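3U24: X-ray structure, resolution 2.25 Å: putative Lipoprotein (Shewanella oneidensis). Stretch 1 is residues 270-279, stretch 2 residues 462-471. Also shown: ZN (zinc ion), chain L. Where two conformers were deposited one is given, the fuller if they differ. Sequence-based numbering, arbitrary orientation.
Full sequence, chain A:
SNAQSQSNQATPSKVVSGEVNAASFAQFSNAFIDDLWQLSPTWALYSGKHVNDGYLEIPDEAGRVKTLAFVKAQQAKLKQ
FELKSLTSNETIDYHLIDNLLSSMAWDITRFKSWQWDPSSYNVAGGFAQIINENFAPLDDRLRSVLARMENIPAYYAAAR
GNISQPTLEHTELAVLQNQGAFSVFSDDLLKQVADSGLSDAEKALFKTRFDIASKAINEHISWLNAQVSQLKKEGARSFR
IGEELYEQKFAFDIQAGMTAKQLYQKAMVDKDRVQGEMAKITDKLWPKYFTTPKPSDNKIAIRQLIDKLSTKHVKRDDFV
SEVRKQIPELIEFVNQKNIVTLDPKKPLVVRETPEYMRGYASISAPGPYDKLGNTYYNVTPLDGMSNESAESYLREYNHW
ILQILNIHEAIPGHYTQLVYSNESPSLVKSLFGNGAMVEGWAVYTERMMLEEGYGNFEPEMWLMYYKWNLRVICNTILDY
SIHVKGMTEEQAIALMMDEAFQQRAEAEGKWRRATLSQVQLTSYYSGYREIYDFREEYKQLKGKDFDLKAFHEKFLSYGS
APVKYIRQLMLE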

# COMPACT_ATOMS: atom_id res chain seq x y z
N ASP A 270 12.64 -16.59 -10.69
CA ASP A 270 13.48 -15.43 -10.41
C ASP A 270 14.31 -15.63 -9.13
O ASP A 270 15.47 -15.25 -9.08
CB ASP A 270 12.67 -14.12 -10.31
CG ASP A 270 12.53 -13.39 -11.64
OD1 ASP A 270 13.39 -13.52 -12.57
OD2 ASP A 270 11.54 -12.63 -11.73
N LYS A 271 13.71 -16.22 -8.11
CA LYS A 271 14.43 -16.50 -6.86
C LYS A 271 15.69 -17.28 -7.14
O LYS A 271 16.75 -16.90 -6.73
CB LYS A 271 13.54 -17.24 -5.84
CG LYS A 271 14.25 -17.59 -4.53
CD LYS A 271 13.39 -18.42 -3.58
CE LYS A 271 13.19 -19.87 -4.02
NZ LYS A 271 14.32 -20.81 -3.78
N ASP A 272 15.57 -18.34 -7.90
CA ASP A 272 16.75 -19.13 -8.28
C ASP A 272 17.79 -18.34 -9.09
O ASP A 272 18.97 -18.44 -8.78
CB ASP A 272 16.36 -20.43 -9.01
CG ASP A 272 15.54 -21.39 -8.12
OD1 ASP A 272 15.68 -21.33 -6.87
OD2 ASP A 272 14.78 -22.24 -8.65
N ARG A 273 17.35 -17.60 -10.09
CA ARG A 273 18.26 -16.81 -10.92
C ARG A 273 19.04 -15.80 -10.04
O ARG A 273 20.27 -15.71 -10.12
CB ARG A 273 17.49 -16.07 -12.06
CG ARG A 273 18.31 -14.98 -12.81
CD ARG A 273 17.53 -14.07 -13.80
NE ARG A 273 16.60 -13.12 -13.14
CZ ARG A 273 16.93 -11.98 -12.53
NH1 ARG A 273 15.96 -11.26 -11.97
NH2 ARG A 273 18.21 -11.57 -12.48
N VAL A 274 18.31 -15.08 -9.19
CA VAL A 274 18.89 -14.04 -8.34
C VAL A 274 19.92 -14.64 -7.36
O VAL A 274 21.06 -14.20 -7.33
CB VAL A 274 17.81 -13.19 -7.60
CG1 VAL A 274 18.45 -12.38 -6.47
CG2 VAL A 274 17.05 -12.27 -8.58
N GLN A 275 19.54 -15.70 -6.64
CA GLN A 275 20.45 -16.41 -5.73
C GLN A 275 21.73 -16.93 -6.43
O GLN A 275 22.82 -16.82 -5.88
CB GLN A 275 19.75 -17.57 -5.01
CG GLN A 275 18.70 -17.13 -3.97
CD GLN A 275 17.90 -18.28 -3.37
OE1 GLN A 275 17.84 -19.36 -3.93
NE2 GLN A 275 17.28 -18.05 -2.24
N GLY A 276 21.59 -17.43 -7.65
CA GLY A 276 22.72 -17.88 -8.46
C GLY A 276 23.67 -16.74 -8.76
O GLY A 276 24.88 -16.91 -8.64
N GLU A 277 23.13 -15.57 -9.15
CA GLU A 277 23.99 -14.41 -9.37
C GLU A 277 24.68 -13.94 -8.09
O GLU A 277 25.88 -13.61 -8.11
CB GLU A 277 23.22 -13.26 -9.99
CG GLU A 277 22.74 -13.60 -11.40
CD GLU A 277 23.88 -14.02 -12.31
OE1 GLU A 277 24.77 -13.18 -12.54
OE2 GLU A 277 23.90 -15.19 -12.76
N MSE A 278 23.94 -13.92 -6.99
CA MSE A 278 24.53 -13.60 -5.70
C MSE A 278 25.68 -14.56 -5.30
O MSE A 278 26.67 -14.11 -4.71
CB MSE A 278 23.48 -13.61 -4.60
CG MSE A 278 22.49 -12.48 -4.72
SE MSE A 278 21.03 -12.71 -3.46
CE MSE A 278 21.85 -11.72 -1.95
N ALA A 279 25.53 -15.85 -5.60
CA ALA A 279 26.56 -16.83 -5.30
C ALA A 279 27.83 -16.52 -6.08
O ALA A 279 28.92 -16.56 -5.52
CB ALA A 279 26.08 -18.26 -5.57
N TRP A 462 25.59 -4.55 -6.69
CA TRP A 462 24.72 -5.60 -7.24
C TRP A 462 24.29 -6.62 -6.22
O TRP A 462 23.13 -7.03 -6.18
CB TRP A 462 25.33 -6.24 -8.48
CG TRP A 462 25.11 -5.35 -9.68
CD1 TRP A 462 25.74 -4.15 -9.97
CD2 TRP A 462 24.14 -5.53 -10.74
NE1 TRP A 462 25.24 -3.60 -11.10
CE2 TRP A 462 24.28 -4.38 -11.62
CE3 TRP A 462 23.20 -6.50 -11.04
CZ2 TRP A 462 23.51 -4.23 -12.75
CZ3 TRP A 462 22.41 -6.34 -12.19
CH2 TRP A 462 22.57 -5.24 -13.02
N LEU A 463 25.22 -7.03 -5.36
CA LEU A 463 24.90 -8.03 -4.36
C LEU A 463 23.80 -7.52 -3.43
O LEU A 463 22.86 -8.26 -3.13
CB LEU A 463 26.16 -8.39 -3.57
CG LEU A 463 26.03 -9.41 -2.44
CD1 LEU A 463 25.49 -10.73 -2.99
CD2 LEU A 463 27.38 -9.59 -1.74
N MSE A 464 23.93 -6.26 -3.00
CA MSE A 464 23.00 -5.64 -2.10
C MSE A 464 21.66 -5.42 -2.77
O MSE A 464 20.63 -5.67 -2.17
CB MSE A 464 23.54 -4.32 -1.53
CG MSE A 464 24.71 -4.45 -0.57
SE MSE A 464 24.37 -5.61 1.05
CE MSE A 464 22.61 -5.12 1.47
N TYR A 465 21.67 -4.96 -4.02
CA TYR A 465 20.46 -4.88 -4.81
C TYR A 465 19.72 -6.23 -4.88
O TYR A 465 18.50 -6.30 -4.73
CB TYR A 465 20.73 -4.40 -6.25
CG TYR A 465 19.55 -4.71 -7.16
CD1 TYR A 465 18.36 -4.00 -7.04
CD2 TYR A 465 19.60 -5.73 -8.05
CE1 TYR A 465 17.27 -4.28 -7.85
CE2 TYR A 465 18.51 -6.05 -8.83
CZ TYR A 465 17.34 -5.31 -8.74
OH TYR A 465 16.24 -5.61 -9.51
N TYR A 466 20.46 -7.29 -5.15
CA TYR A 466 19.83 -8.59 -5.22
C TYR A 466 19.15 -9.01 -3.91
O TYR A 466 18.06 -9.59 -3.96
CB TYR A 466 20.83 -9.63 -5.66
CG TYR A 466 21.19 -9.61 -7.13
CD1 TYR A 466 20.22 -9.53 -8.10
CD2 TYR A 466 22.52 -9.76 -7.54
CE1 TYR A 466 20.54 -9.58 -9.45
CE2 TYR A 466 22.86 -9.75 -8.88
CZ TYR A 466 21.87 -9.69 -9.83
OH TYR A 466 22.21 -9.70 -11.15
N LYS A 467 19.73 -8.68 -2.75
CA LYS A 467 19.07 -9.06 -1.49
C LYS A 467 17.74 -8.31 -1.39
O LYS A 467 16.70 -8.89 -0.99
CB LYS A 467 19.93 -8.78 -0.24
CG LYS A 467 19.16 -8.84 1.08
CD LYS A 467 19.95 -8.30 2.26
CE LYS A 467 19.16 -8.34 3.58
NZ LYS A 467 18.40 -7.06 3.85
N TRP A 468 17.80 -7.04 -1.76
CA TRP A 468 16.62 -6.19 -1.83
C TRP A 468 15.58 -6.71 -2.79
O TRP A 468 14.41 -6.80 -2.46
CB TRP A 468 17.10 -4.81 -2.23
CG TRP A 468 16.18 -3.65 -2.05
CD1 TRP A 468 15.51 -2.94 -3.06
CD2 TRP A 468 15.87 -2.92 -0.82
NE1 TRP A 468 14.81 -1.88 -2.52
CE2 TRP A 468 14.98 -1.81 -1.19
CE3 TRP A 468 16.21 -3.09 0.52
CZ2 TRP A 468 14.47 -0.93 -0.27
CZ3 TRP A 468 15.69 -2.19 1.45
CH2 TRP A 468 14.84 -1.13 1.06
N ASN A 469 15.98 -7.12 -3.97
CA ASN A 469 15.05 -7.72 -4.92
C ASN A 469 14.41 -8.98 -4.37
O ASN A 469 13.21 -9.23 -4.61
CB ASN A 469 15.79 -8.04 -6.23
CG ASN A 469 14.87 -8.13 -7.45
OD1 ASN A 469 15.05 -9.01 -8.26
ND2 ASN A 469 13.92 -7.20 -7.60
N LEU A 470 15.18 -9.80 -3.65
CA LEU A 470 14.61 -11.00 -3.04
C LEU A 470 13.41 -10.72 -2.10
O LEU A 470 12.48 -11.52 -2.03
CB LEU A 470 15.67 -11.83 -2.30
CG LEU A 470 16.59 -12.66 -3.21
CD1 LEU A 470 17.72 -13.25 -2.38
CD2 LEU A 470 15.80 -13.75 -3.94
N ARG A 471 13.41 -9.58 -1.43
CA ARG A 471 12.27 -9.18 -0.58
C ARG A 471 10.96 -9.22 -1.40
O ARG A 471 9.91 -9.72 -0.97
CB ARG A 471 12.50 -7.75 -0.09
CG ARG A 471 12.03 -7.36 1.31
CD ARG A 471 12.72 -6.04 1.75
NE ARG A 471 11.96 -4.82 1.39
CZ ARG A 471 11.99 -4.15 0.22
NH1 ARG A 471 11.22 -3.06 0.07
NH2 ARG A 471 12.77 -4.52 -0.82
ZN ZN L . 13.93 -23.24 -6.73
O HOH W 1 15.20 -23.20 -5.37
O HOH W 2 11.94 -24.35 -6.76
O HOH W 3 12.97 -21.92 -6.19

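Two helical segments far apart in sequence can pack without a hydrogen bond between them, largely through interlocking apolar side chains, and residues 270-279 and 462-471 of this putative lipoprotein illustrate how. Both are interior portions of longer helices, held by regular i to i+4 bonds such as Met278 N to Val274 O at 2.9 Å. Their axes run nearly antiparallel, at 155°, and approach to 9.7 Å. The register follows the helical repeat: Lys271 lies nearest Leu470, Val274 nearest Tyr466 and Met278 nearest Leu463, with the CA atoms of Met278 and Leu463 5.7 Å apart.

No hydrogen bond crosses between the stretches; the contact rests on the fit of side chains, in the classic knobs-into-holes manner. Tyr466, whose CA-to-CB bond points toward the other helix, sits among Arg273, Val274, Glu277 and Met278. Tyr466 CB lies 3.7 Å from Val274 CG1 and 3.4 Å from Met278 CG, while Tyr466 CE2 reaches 3.7 Å from Glu277 CB, so the aliphatic base of an acidic residue helps to wall the pocket. One turn on, Leu470 fills a second hole formed by Lys271, Val274, Gln275 and Met278. Val274 CG1 contacts Leu470 CG at 3.8 Å, which makes this one methyl a neighbour of both knobs.

Met278, present as selenomethionine, also serves both holes. Its CA-to-CB bond points sideways, yet the side chain, t at chi2 and p at chi3, brings Met278 SE to 3.5 Å from Leu470 CD1, and Met278 CE to 3.8 Å from Leu463 O. Met278 CB meets Leu463 CD1 at 3.9 Å.

Two charged side chains of the first stretch find partners within it. Arg273 NE forms a salt bridge with Asp270 OD1 at 3.3 Å, and Lys271 NZ forms a second with Asp272 OD1 at 3.4 Å, its hydrogen bond weak. The CA-to-CB bond of Asp272 points away from the contact, and Asp272 OD1 and OD2 bind zinc, 2.6 and 2.3 Å from ZN.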